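Local coordinates for 2S Albumin protein (PDB 6IX1) that is of unsettled function but, as a 2S albumin-type seed protein with the four-bladed hemopexin beta-propeller fold, may combine seed storage with ligand binding, at residues A[153-158]-A[169-174]; A[163-168]-A[207-212]; A[182-185]-A[190-193]; A[192-197]-A[203-208]. All blocks are in the same frame, centred on the assembly; numbering follows the deposited sequence.

Interaction 1. Residues A[153-158]-A[169-174]; sequences RNITDG and SGIDAS
Ile-155 and Gly-170 meet where the short helical turn 155-158, following strand 151-154, faces the chain as it runs in to strand 173-176. Everything tight here is made by the tip of one side chain. Ile-155 holds CG1 beside its backbone N (chi1 -69°) and is straight beyond it, which carries CD1 inward until it sits 3.8 Å from Gly-170 CA, against bare backbone. Gly-170 has backbone angles at which a beta carbon would run into the carbonyl O of Ser-169, and its lack of one lets the chain pass this point. Ile-171 turns its own side chain back toward the helical turn, but more loosely: its CG1 is 4.4 Å from Ile-155 CD1. Phe-133 touches both isoleucines, while Leu-162 packs on Ile-155 and Leu-185 on Ile-171, so this side is closed.

The outward side of 153-158 is polar and looser. Asp-157 OD2 takes the N-H of Asn-154 at 2.9 Å, met from above the carboxylate plane with a bent N-H...O angle of 144°, and Asp-157 N returns a bond to Asn-154 O at 2.8 Å. Asp-157 CB also lies over the rim of one face of the Arg-153 guanidinium, 3.8 Å above its plane; the NH2 of that arginine bonds to Tyr-138 OH. On the far segment, Asp-172 and Ala-173 both face Phe-186 as a classic beta bulge.

The joint is therefore apolar and set by shape: methyl and methylene groups close it, while the polar bonding stays within each segment or goes to other partners.

Interaction 2. Residues A[163-168]-A[207-212]; sequences KGTIFE and GKVRPI
Phe-167 keeps CG beside its backbone N (chi1 -59°), and Val-209 has CG1 anti to the N and CG2 anti to the carbonyl carbon (chi1 178°); together these settings bring the valine methyls to the edge of the ring, where the two side chains pass each other in opposite directions. Phe-167 CE2 is 3.8 Å from Val-209 CG2, which lies near the ring plane, and 3.9 Å from CG1, so both branches share one ring carbon. Thr-165 adds a lighter touch, its CG2 being 4.3 Å from the same Val-209 CG2.

What presents the ring is the bonding of the loop 163-168. Thr-165 OG1 accepts the N-H of Phe-167 at 3.2 Å, an ST turn, and is also bonded to Leu-162 O; this oxygen lies at the ring edge, in its plane. Glu-168 reaches back to take the N-H of Gly-164 on OE1 at 2.8 Å, fairly straight at 163° but from well above the carboxylate plane. Glu-168 N closes the 3-10 turn on Thr-165 O. Ile-166 CG2 stands over the rim of one face of the ring, while Leu-162, Leu-185, Lys-187 and Val-192 also touch Phe-167. Gln-190 meets Val-209 from the neighbouring strand.

A connecting loop, running from the outer end of one five-stranded antiparallel sheet to the inner strand of the next, thus drops an aromatic plug against that next sheet as far out as its last strand, as suits the blade-to-blade joints of the hemopexin-type beta-propeller.

Interaction 3. Residues A[182-185]-A[190-193]; sequences EAYL and QYVR. With SO4 (sulfate ion), chain D.
This is the central beta hairpin of a propeller blade: strands 182-187 and 190-195 run antiparallel, with axes 4.8 Å apart. Leu-185 and Val-192 form the hydrogen-bonded pair, Leu-185 N bonding nearly straight to Val-192 O and Val-192 N to Leu-185 O; their side chains lie alongside each other on the face that Phe-167 covers.

The other face carries the polar cluster. Tyr-184 and Tyr-191 stand side by side, meeting edge to edge, Tyr-184 CD2 to Tyr-191 CE2 at 3.8 Å; Trp-216 meets both rings edge-to-face. Across the non-hydrogen-bonded pair, Arg-193 lays CG over the rim of one face of Tyr-184, and a bend at chi3 (57°) leaves its guanidinium almost parallel to that ring. Arg-193 NH1 makes a salt bridge with Glu-182 OE1 at 2.8 Å, on the syn side of the carboxylate, the two planes 68° apart. With an alanine in place of Arg-193, Glu-182 would probably be left as a buried charge without its mate, and the rim of the Tyr-184 ring would lose its contact with CG.

A sulfate, probably from the crystallisation liquor, lies over the rim of the guanidinium, its O2 3.4 Å above the plane, too far for more than a weak ion pair. Gly-32 N bonds to it too, as do both phenols: Tyr-191 OH donates to O3 at 3.0 Å, Tyr-184 OH to O2 at 2.7 Å.

Interaction 4. Residues A[192-197]-A[203-208]; sequences VRIKFT and NTLTGK
Asn-203 and Thr-197 close the turn between strands 190-195 and 204-211. With CG beside its backbone N (chi1 -41°), Asn-203 swings its amide across so that OD1 takes the N-H of Thr-197 at 2.9 Å, the donor standing well above the carbonyl plane. The same OD1 rests 3.4 Å from CB of Phe-196, whose ring meets Phe-122 edge-to-face. Thr-197 spends its hydroxyl on Asn-202 N. A leucine at Asn-203 would probably leave the Thr-197 N-H without its acceptor and free the turn to shift.

Lys-195 and Thr-204 pair through two backbone bonds, and their side chains run alongside: the lysine is extended throughout, its CB 3.3 Å from Thr-204 OG1 and its tip leading away from the strand pair. On the other face Leu-205 CD2 fits 3.7 Å from Ile-194 CG2 and 4.1 Å from Val-192 CG2. Back on the Lys-195 face, Thr-206 has OG1 beside its backbone N (chi1 -50°), which puts CG2 anti to that N and over the centre of the Arg-193 guanidinium, 3.4 Å from CZ, opposite the sulfate.

At the corner at 206-207 the strands part locally, and one water bridges the gap: it accepts from Arg-193 N at 2.9 Å and donates to Thr-206 O and Lys-208 O. Such a hairpin, with an outer strand that bends at a corner, makes up the outer edge of this four-stranded antiparallel propeller blade.

In the fold
Interactions 3 and 4 share strand 190-195 and join three strands of one four-stranded sheet by backbone pairing, whereas interactions 1 and 2 bring the preceding chain against that sheet through apolar contacts, without hydrogen bonds between their segments. Interactions 1 and 3 are buried; 2 and 4 are partly exposed, the latter with lysines and threonines toward solvent. Residues 163-168 tie the set together: Phe-167 O touches Ile-155 CD1 of interaction 1 at 3.6 Å, while its ring carbon CE2 lies 3.6 Å from CG1 of Val-192, which belongs to both hairpin contacts. Charge gathers on the sheet face bearing Arg-193, and the apolar joints lie on the face bearing Leu-185 and Val-192.

Interaction 1. Residues A[153-158]-A[169-174]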
loop_
_atom_site.group_PDB
_atom_site.type_symbol
_atom_site.label_atom_id
_atom_site.label_comp_id
_atom_site.label_asym_id
_atom_site.label_seq_id
_atom_site.Cartn_x
_atom_site.Cartn_y
_atom_site.Cartn_z
ATOM N N ARG A 153 12.810 -11.715 5.606
ATOM C CA ARG A 153 13.018 -12.924 4.809
ATOM C C ARG A 153 12.733 -12.671 3.329
ATOM O O ARG A 153 12.308 -11.574 2.973
ATOM C CB ARG A 153 12.120 -14.086 5.277
ATOM C CG ARG A 153 12.361 -14.284 6.762
ATOM C CD ARG A 153 11.526 -15.486 7.208
ATOM N NE ARG A 153 10.068 -15.297 6.992
ATOM C CZ ARG A 153 9.198 -16.263 6.984
ATOM N NH1 ARG A 153 9.589 -17.530 7.147
ATOM N NH2 ARG A 153 7.939 -15.974 6.768
ATOM N N ASN A 154 12.917 -13.693 2.509
ATOM C CA ASN A 154 12.509 -13.499 1.122
ATOM C C ASN A 154 10.971 -13.499 1.117
ATOM O O ASN A 154 10.336 -14.251 1.847
ATOM C CB ASN A 154 13.102 -14.581 0.232
ATOM C CG ASN A 154 14.570 -14.411 -0.032
ATOM O OD1 ASN A 154 15.231 -13.539 0.467
ATOM N ND2 ASN A 154 15.102 -15.256 -0.856
ATOM N N ILE A 155 10.457 -12.755 0.142
ATOM C CA ILE A 155 8.985 -12.791 -0.105
ATOM C C ILE A 155 8.482 -14.221 -0.207
ATOM O O ILE A 155 7.425 -14.579 0.380
ATOM C CB ILE A 155 8.672 -12.000 -1.365
ATOM C CG1 ILE A 155 8.905 -10.512 -1.112
ATOM C CG2 ILE A 155 7.259 -12.311 -1.868
ATOM C CD1 ILE A 155 8.790 -9.578 -2.294
ATOM N N THR A 156 9.212 -15.099 -0.906
ATOM C CA THR A 156 8.703 -16.439 -1.128
ATOM C C THR A 156 8.889 -17.350 0.081
ATOM O O THR A 156 8.439 -18.484 0.028
ATOM C CB THR A 156 9.292 -17.036 -2.387
ATOM O OG1 THR A 156 10.710 -17.010 -2.295
ATOM C CG2 THR A 156 8.797 -16.351 -3.629
ATOM N N ASP A 157 9.646 -16.904 1.095
ATOM C CA ASP A 157 9.596 -17.683 2.370
ATOM C C ASP A 157 8.233 -17.568 3.035
ATOM O O ASP A 157 7.781 -18.504 3.659
ATOM C CB ASP A 157 10.635 -17.186 3.367
ATOM C CG ASP A 157 12.084 -17.430 2.865
ATOM O OD1 ASP A 157 12.269 -18.501 2.294
ATOM O OD2 ASP A 157 12.933 -16.573 3.133
ATOM N N GLY A 158 7.552 -16.433 2.952
ATOM C CA GLY A 158 6.194 -16.264 3.449
ATOM C C GLY A 158 5.143 -16.660 2.450
ATOM O O GLY A 158 4.062 -17.099 2.834
ATOM N N SER A 169 10.248 -11.130 -6.803
ATOM C CA SER A 169 11.407 -10.213 -6.794
ATOM C C SER A 169 11.072 -8.835 -6.230
ATOM O O SER A 169 11.956 -8.026 -6.102
ATOM C CB SER A 169 11.906 -10.092 -8.215
ATOM O OG SER A 169 11.013 -9.313 -9.045
ATOM N N GLY A 170 9.799 -8.614 -5.860
ATOM C CA GLY A 170 9.374 -7.311 -5.307
ATOM C C GLY A 170 7.998 -6.908 -5.769
ATOM O O GLY A 170 7.450 -7.482 -6.715
ATOM N N ILE A 171 7.456 -6.009 -4.968
ATOM C CA ILE A 171 6.066 -5.488 -5.098
ATOM C C ILE A 171 6.176 -3.960 -5.132
ATOM O O ILE A 171 6.875 -3.393 -4.316
ATOM C CB ILE A 171 5.201 -6.025 -3.932
ATOM C CG1 ILE A 171 5.221 -7.561 -3.931
ATOM C CG2 ILE A 171 3.812 -5.460 -3.980
ATOM C CD1 ILE A 171 4.549 -8.229 -2.782
ATOM N N ASP A 172 5.486 -3.298 -6.096
ATOM C CA ASP A 172 5.453 -1.828 -6.202
ATOM C C ASP A 172 4.362 -1.201 -5.328
ATOM O O ASP A 172 4.519 -0.059 -4.919
ATOM C CB ASP A 172 5.267 -1.382 -7.640
ATOM C CG ASP A 172 6.505 -1.624 -8.486
ATOM O OD1 ASP A 172 7.624 -1.684 -7.947
ATOM O OD2 ASP A 172 6.318 -1.803 -9.697
ATOM N N ALA A 173 3.222 -1.891 -5.142
ATOM C CA ALA A 173 2.132 -1.305 -4.348
ATOM C C ALA A 173 1.227 -2.445 -3.912
ATOM O O ALA A 173 1.231 -3.519 -4.571
ATOM C CB ALA A 173 1.329 -0.262 -5.143
ATOM N N SER A 174 0.434 -2.237 -2.886
ATOM C CA SER A 174 -0.464 -3.298 -2.412
ATOM C C SER A 174 -1.478 -2.662 -1.478
ATOM O O SER A 174 -1.173 -1.685 -0.857
ATOM C CB SER A 174 0.336 -4.407 -1.672
ATOM O OG SER A 174 1.201 -3.857 -0.643
#

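Interaction 2. Residues A[163-168]-A[207-212]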
loop_
_atom_site.group_PDB
_atom_site.type_symbol
_atom_site.label_atom_id
_atom_site.label_comp_id
_atom_site.label_asym_id
_atom_site.label_seq_id
_atom_site.Cartn_x
_atom_site.Cartn_y
_atom_site.Cartn_z
ATOM N N LYS A 163 6.133 -17.849 -6.042
ATOM C CA LYS A 163 7.283 -18.382 -6.791
ATOM C C LYS A 163 6.892 -18.544 -8.254
ATOM O O LYS A 163 5.851 -19.066 -8.616
ATOM C CB LYS A 163 7.744 -19.717 -6.229
ATOM C CG LYS A 163 8.415 -19.561 -4.870
ATOM C CD LYS A 163 8.798 -20.898 -4.230
ATOM C CE LYS A 163 9.564 -20.792 -2.956
ATOM N NZ LYS A 163 10.245 -22.003 -2.627
ATOM N N GLY A 164 7.811 -18.132 -9.141
ATOM C CA GLY A 164 7.626 -18.208 -10.569
ATOM C C GLY A 164 6.854 -17.060 -11.143
ATOM O O GLY A 164 6.396 -17.117 -12.299
ATOM N N THR A 165 6.486 -16.074 -10.328
ATOM C CA THR A 165 5.805 -14.848 -10.741
ATOM C C THR A 165 6.758 -13.691 -10.510
ATOM O O THR A 165 7.633 -13.805 -9.631
ATOM C CB THR A 165 4.476 -14.582 -10.038
ATOM O OG1 THR A 165 4.702 -14.034 -8.730
ATOM C CG2 THR A 165 3.579 -15.811 -10.026
ATOM N N ILE A 166 6.469 -12.531 -11.101
ATOM C CA ILE A 166 7.400 -11.382 -10.899
ATOM C C ILE A 166 7.305 -10.876 -9.467
ATOM O O ILE A 166 8.310 -10.241 -8.963
ATOM C CB ILE A 166 7.151 -10.265 -11.886
ATOM C CG1 ILE A 166 8.284 -9.243 -11.881
ATOM C CG2 ILE A 166 5.778 -9.699 -11.675
ATOM C CD1 ILE A 166 9.700 -9.787 -12.242
ATOM N N PHE A 167 6.237 -11.214 -8.756
ATOM C CA PHE A 167 6.114 -10.694 -7.394
ATOM C C PHE A 167 7.220 -11.279 -6.511
ATOM O O PHE A 167 7.410 -10.769 -5.403
ATOM C CB PHE A 167 4.732 -10.948 -6.852
ATOM C CG PHE A 167 3.668 -10.319 -7.704
ATOM C CD1 PHE A 167 3.366 -8.980 -7.527
ATOM C CD2 PHE A 167 2.991 -11.016 -8.677
ATOM C CE1 PHE A 167 2.420 -8.371 -8.332
ATOM C CE2 PHE A 167 2.047 -10.376 -9.479
ATOM C CZ PHE A 167 1.850 -9.052 -9.343
ATOM N N GLU A 168 7.781 -12.421 -6.880
ATOM C CA GLU A 168 8.849 -13.033 -6.077
ATOM C C GLU A 168 10.037 -12.057 -5.874
ATOM O O GLU A 168 10.694 -12.194 -4.825
ATOM C CB GLU A 168 9.268 -14.383 -6.687
ATOM C CG GLU A 168 10.096 -14.235 -7.872
ATOM C CD GLU A 168 10.385 -15.468 -8.689
ATOM O OE1 GLU A 168 9.983 -16.591 -8.255
ATOM O OE2 GLU A 168 10.889 -15.243 -9.859
ATOM N N GLY A 207 -7.612 -16.181 -9.083
ATOM C CA GLY A 207 -7.437 -15.836 -10.511
ATOM C C GLY A 207 -5.998 -15.773 -10.966
ATOM O O GLY A 207 -5.176 -16.446 -10.322
ATOM N N LYS A 208 -5.659 -14.927 -11.939
ATOM C CA LYS A 208 -4.363 -14.957 -12.639
ATOM C C LYS A 208 -3.633 -13.622 -12.367
ATOM O O LYS A 208 -4.300 -12.578 -12.168
ATOM C CB LYS A 208 -4.556 -15.264 -14.140
ATOM C CG LYS A 208 -5.304 -16.562 -14.411
ATOM C CD LYS A 208 -6.451 -16.498 -15.424
ATOM C CE LYS A 208 -7.528 -15.555 -14.900
ATOM N NZ LYS A 208 -8.783 -16.177 -14.397
ATOM N N VAL A 209 -2.330 -13.586 -12.568
ATOM C CA VAL A 209 -1.550 -12.340 -12.788
ATOM C C VAL A 209 -2.002 -11.743 -14.103
ATOM O O VAL A 209 -2.095 -12.486 -15.137
ATOM C CB VAL A 209 -0.046 -12.607 -12.774
ATOM C CG1 VAL A 209 0.686 -11.332 -13.061
ATOM C CG2 VAL A 209 0.408 -13.240 -11.454
ATOM N N ARG A 210 -2.348 -10.466 -14.097
ATOM C CA ARG A 210 -2.894 -9.826 -15.298
ATOM C C ARG A 210 -2.616 -8.346 -15.253
ATOM O O ARG A 210 -2.309 -7.754 -14.247
ATOM C CB ARG A 210 -4.399 -10.081 -15.380
ATOM C CG ARG A 210 -5.157 -9.441 -14.253
ATOM C CD ARG A 210 -6.528 -10.027 -13.964
ATOM N NE ARG A 210 -7.516 -9.654 -14.964
ATOM C CZ ARG A 210 -8.781 -9.413 -14.702
ATOM N NH1 ARG A 210 -9.249 -9.391 -13.464
ATOM N NH2 ARG A 210 -9.574 -9.144 -15.695
ATOM N N PRO A 211 -2.702 -7.676 -16.422
ATOM C CA PRO A 211 -2.530 -6.236 -16.476
ATOM C C PRO A 211 -3.588 -5.501 -15.631
ATOM O O PRO A 211 -4.788 -5.889 -15.607
ATOM C CB PRO A 211 -2.718 -5.885 -17.952
ATOM C CG PRO A 211 -2.318 -7.171 -18.665
ATOM C CD PRO A 211 -2.909 -8.257 -17.762
ATOM N N ILE A 212 -3.141 -4.511 -14.902
ATOM C CA ILE A 212 -4.021 -3.688 -14.033
ATOM C C ILE A 212 -5.202 -3.216 -14.851
ATOM O O ILE A 212 -6.326 -3.278 -14.375
ATOM C CB ILE A 212 -3.211 -2.509 -13.518
ATOM C CG1 ILE A 212 -2.131 -2.961 -12.508
ATOM C CG2 ILE A 212 -4.148 -1.501 -12.857
ATOM C CD1 ILE A 212 -1.057 -1.945 -12.189
#

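Interaction 3. Residues A[182-185]-A[190-193]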
loop_
_atom_site.group_PDB
_atom_site.type_symbol
_atom_site.label_atom_id
_atom_site.label_comp_id
_atom_site.label_asym_id
_atom_site.label_seq_id
_atom_site.Cartn_x
_atom_site.Cartn_y
_atom_site.Cartn_z
ATOM N N GLU A 182 -8.255 -11.168 1.652
ATOM C CA GLU A 182 -7.706 -10.912 0.313
ATOM C C GLU A 182 -6.807 -9.661 0.341
ATOM O O GLU A 182 -6.967 -8.754 1.151
ATOM C CB GLU A 182 -8.778 -10.822 -0.751
ATOM C CG GLU A 182 -9.585 -12.066 -0.836
ATOM C CD GLU A 182 -10.631 -12.167 -1.926
ATOM O OE1 GLU A 182 -10.856 -11.203 -2.662
ATOM O OE2 GLU A 182 -11.254 -13.270 -1.967
ATOM N N ALA A 183 -5.918 -9.620 -0.628
ATOM C CA ALA A 183 -5.035 -8.479 -0.843
ATOM C C ALA A 183 -4.723 -8.352 -2.307
ATOM O O ALA A 183 -4.740 -9.359 -3.010
ATOM C CB ALA A 183 -3.768 -8.612 -0.056
ATOM N N TYR A 184 -4.394 -7.141 -2.739
ATOM C CA TYR A 184 -4.022 -6.861 -4.130
ATOM C C TYR A 184 -2.543 -6.467 -4.131
ATOM O O TYR A 184 -2.142 -5.607 -3.359
ATOM C CB TYR A 184 -4.849 -5.712 -4.688
ATOM C CG TYR A 184 -6.264 -6.055 -4.892
ATOM C CD1 TYR A 184 -7.186 -5.905 -3.884
ATOM C CD2 TYR A 184 -6.706 -6.582 -6.092
ATOM C CE1 TYR A 184 -8.502 -6.312 -4.067
ATOM C CE2 TYR A 184 -8.013 -6.986 -6.276
ATOM C CZ TYR A 184 -8.951 -6.778 -5.286
ATOM O OH TYR A 184 -10.253 -7.173 -5.418
ATOM N N LEU A 185 -1.790 -7.111 -5.030
ATOM C CA LEU A 185 -0.332 -6.824 -5.164
ATOM C C LEU A 185 -0.165 -6.287 -6.607
ATOM O O LEU A 185 -0.694 -6.838 -7.561
ATOM C CB LEU A 185 0.512 -8.105 -5.013
ATOM C CG LEU A 185 0.198 -8.966 -3.794
ATOM C CD1 LEU A 185 1.163 -10.146 -3.819
ATOM C CD2 LEU A 185 0.416 -8.175 -2.497
ATOM N N GLN A 190 1.167 -4.818 -13.925
ATOM C CA GLN A 190 0.425 -6.067 -13.615
ATOM C C GLN A 190 0.007 -6.060 -12.140
ATOM O O GLN A 190 0.546 -5.343 -11.283
ATOM C CB GLN A 190 1.308 -7.317 -13.801
ATOM C CG GLN A 190 1.719 -7.730 -15.181
ATOM C CD GLN A 190 2.687 -8.880 -15.085
ATOM O OE1 GLN A 190 3.617 -8.924 -14.226
ATOM N NE2 GLN A 190 2.470 -9.767 -16.012
ATOM N N TYR A 191 -0.950 -6.900 -11.884
ATOM C CA TYR A 191 -1.387 -7.156 -10.515
ATOM C C TYR A 191 -1.861 -8.586 -10.325
ATOM O O TYR A 191 -2.106 -9.305 -11.289
ATOM C CB TYR A 191 -2.504 -6.210 -10.058
ATOM C CG TYR A 191 -3.929 -6.558 -10.438
ATOM C CD1 TYR A 191 -4.328 -6.569 -11.748
ATOM C CD2 TYR A 191 -4.793 -7.014 -9.488
ATOM C CE1 TYR A 191 -5.629 -6.895 -12.096
ATOM C CE2 TYR A 191 -6.112 -7.316 -9.774
ATOM C CZ TYR A 191 -6.510 -7.227 -11.096
ATOM O OH TYR A 191 -7.798 -7.442 -11.512
ATOM N N VAL A 192 -2.006 -8.963 -9.093
ATOM C CA VAL A 192 -2.675 -10.198 -8.709
ATOM C C VAL A 192 -3.422 -10.012 -7.396
ATOM O O VAL A 192 -3.057 -9.170 -6.598
ATOM C CB VAL A 192 -1.662 -11.357 -8.590
ATOM C CG1 VAL A 192 -0.747 -11.205 -7.383
ATOM C CG2 VAL A 192 -2.325 -12.715 -8.660
ATOM N N ARG A 193 -4.473 -10.824 -7.266
ATOM C CA ARG A 193 -5.249 -10.857 -6.050
ATOM C C ARG A 193 -4.881 -12.149 -5.343
ATOM O O ARG A 193 -4.874 -13.203 -5.962
ATOM C CB ARG A 193 -6.724 -10.771 -6.337
ATOM C CG ARG A 193 -7.601 -10.860 -5.095
ATOM C CD ARG A 193 -9.008 -10.436 -5.321
ATOM N NE ARG A 193 -9.645 -11.199 -6.374
ATOM C CZ ARG A 193 -10.925 -11.631 -6.410
ATOM N NH1 ARG A 193 -11.683 -11.595 -5.323
ATOM N NH2 ARG A 193 -11.427 -12.119 -7.538
HETATM S S SO4 D . -10.212 -8.328 -9.066
HETATM O O1 SO4 D . -11.221 -8.685 -10.001
HETATM O O2 SO4 D . -10.834 -8.331 -7.786
HETATM O O3 SO4 D . -9.740 -7.066 -9.320
HETATM O O4 SO4 D . -9.091 -9.225 -9.076
#

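Interaction 4. Residues A[192-197]-A[203-208]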
loop_
_atom_site.group_PDB
_atom_site.type_symbol
_atom_site.label_atom_id
_atom_site.label_comp_id
_atom_site.label_asym_id
_atom_site.label_seq_id
_atom_site.Cartn_x
_atom_site.Cartn_y
_atom_site.Cartn_z
ATOM N N VAL A 192 -2.006 -8.963 -9.093
ATOM C CA VAL A 192 -2.675 -10.198 -8.709
ATOM C C VAL A 192 -3.422 -10.012 -7.396
ATOM O O VAL A 192 -3.057 -9.170 -6.598
ATOM C CB VAL A 192 -1.662 -11.357 -8.590
ATOM C CG1 VAL A 192 -0.747 -11.205 -7.383
ATOM C CG2 VAL A 192 -2.325 -12.715 -8.660
ATOM N N ARG A 193 -4.473 -10.824 -7.266
ATOM C CA ARG A 193 -5.249 -10.857 -6.050
ATOM C C ARG A 193 -4.881 -12.149 -5.343
ATOM O O ARG A 193 -4.874 -13.203 -5.962
ATOM C CB ARG A 193 -6.724 -10.771 -6.337
ATOM C CG ARG A 193 -7.601 -10.860 -5.095
ATOM C CD ARG A 193 -9.008 -10.436 -5.321
ATOM N NE ARG A 193 -9.645 -11.199 -6.374
ATOM C CZ ARG A 193 -10.925 -11.631 -6.410
ATOM N NH1 ARG A 193 -11.683 -11.595 -5.323
ATOM N NH2 ARG A 193 -11.427 -12.119 -7.538
ATOM N N ILE A 194 -4.582 -12.015 -4.042
ATOM C CA ILE A 194 -4.247 -13.198 -3.233
ATOM C C ILE A 194 -5.230 -13.281 -2.070
ATOM O O ILE A 194 -5.753 -12.320 -1.608
ATOM C CB ILE A 194 -2.777 -13.147 -2.744
ATOM C CG1 ILE A 194 -2.562 -12.034 -1.728
ATOM C CG2 ILE A 194 -1.832 -13.103 -3.927
ATOM C CD1 ILE A 194 -1.185 -12.177 -1.042
ATOM N N LYS A 195 -5.332 -14.495 -1.552
ATOM C CA LYS A 195 -5.899 -14.813 -0.237
ATOM C C LYS A 195 -4.675 -15.173 0.616
ATOM O O LYS A 195 -4.024 -16.131 0.327
ATOM C CB LYS A 195 -6.881 -15.971 -0.296
ATOM C CG LYS A 195 -7.598 -16.318 0.964
ATOM C CD LYS A 195 -8.619 -17.420 0.722
ATOM C CE LYS A 195 -9.471 -17.635 1.956
ATOM N NZ LYS A 195 -10.139 -18.951 2.019
ATOM N N PHE A 196 -4.398 -14.382 1.625
ATOM C CA PHE A 196 -3.195 -14.569 2.430
ATOM C C PHE A 196 -3.545 -15.181 3.759
ATOM O O PHE A 196 -4.635 -14.972 4.284
ATOM C CB PHE A 196 -2.348 -13.300 2.560
ATOM C CG PHE A 196 -2.951 -12.175 3.359
ATOM C CD1 PHE A 196 -3.876 -11.288 2.795
ATOM C CD2 PHE A 196 -2.691 -12.026 4.683
ATOM C CE1 PHE A 196 -4.485 -10.283 3.547
ATOM C CE2 PHE A 196 -3.252 -11.017 5.408
ATOM C CZ PHE A 196 -4.193 -10.171 4.871
ATOM N N THR A 197 -2.551 -15.891 4.307
ATOM C CA THR A 197 -2.710 -16.725 5.515
ATOM C C THR A 197 -1.579 -16.419 6.493
ATOM O O THR A 197 -0.512 -17.065 6.468
ATOM C CB THR A 197 -2.765 -18.205 5.177
ATOM O OG1 THR A 197 -1.553 -18.615 4.545
ATOM C CG2 THR A 197 -3.956 -18.548 4.325
ATOM N N ASN A 203 -1.329 -19.502 1.377
ATOM C CA ASN A 203 -1.880 -18.405 0.597
ATOM C C ASN A 203 -2.263 -18.961 -0.768
ATOM O O ASN A 203 -1.715 -19.904 -1.273
ATOM C CB ASN A 203 -0.868 -17.296 0.441
ATOM C CG ASN A 203 -0.097 -17.031 1.703
ATOM O OD1 ASN A 203 -0.397 -16.114 2.449
ATOM N ND2 ASN A 203 0.903 -17.887 1.982
ATOM N N THR A 204 -3.274 -18.346 -1.355
ATOM C CA THR A 204 -3.760 -18.772 -2.688
ATOM C C THR A 204 -3.776 -17.574 -3.625
ATOM O O THR A 204 -3.919 -16.458 -3.193
ATOM C CB THR A 204 -5.069 -19.513 -2.639
ATOM O OG1 THR A 204 -5.937 -18.717 -1.881
ATOM C CG2 THR A 204 -4.842 -20.850 -1.990
ATOM N N LEU A 205 -3.678 -17.867 -4.920
ATOM C CA LEU A 205 -3.951 -16.836 -5.940
ATOM C C LEU A 205 -5.429 -16.897 -6.218
ATOM O O LEU A 205 -5.936 -18.003 -6.527
ATOM C CB LEU A 205 -3.213 -17.055 -7.250
ATOM C CG LEU A 205 -1.728 -17.038 -7.047
ATOM C CD1 LEU A 205 -0.945 -17.129 -8.338
ATOM C CD2 LEU A 205 -1.205 -15.860 -6.301
ATOM N N THR A 206 -6.075 -15.766 -6.252
ATOM C CA THR A 206 -7.497 -15.696 -6.650
ATOM C C THR A 206 -7.437 -15.272 -8.118
ATOM O O THR A 206 -7.155 -14.070 -8.334
ATOM C CB THR A 206 -8.312 -14.778 -5.747
ATOM O OG1 THR A 206 -8.118 -15.057 -4.372
ATOM C CG2 THR A 206 -9.784 -14.821 -6.154
ATOM N N GLY A 207 -7.612 -16.181 -9.083
ATOM C CA GLY A 207 -7.437 -15.836 -10.511
ATOM C C GLY A 207 -5.998 -15.773 -10.966
ATOM O O GLY A 207 -5.176 -16.446 -10.322
ATOM N N LYS A 208 -5.659 -14.927 -11.939
ATOM C CA LYS A 208 -4.363 -14.957 -12.639
ATOM C C LYS A 208 -3.633 -13.622 -12.367
ATOM O O LYS A 208 -4.300 -12.578 -12.168
ATOM C CB LYS A 208 -4.556 -15.264 -14.140
ATOM C CG LYS A 208 -5.304 -16.562 -14.411
ATOM C CD LYS A 208 -6.451 -16.498 -15.424
ATOM C CE LYS A 208 -7.528 -15.555 -14.900
ATOM N NZ LYS A 208 -8.783 -16.177 -14.397
HETATM O O HOH W 1 -5.746 -12.019 -9.584
#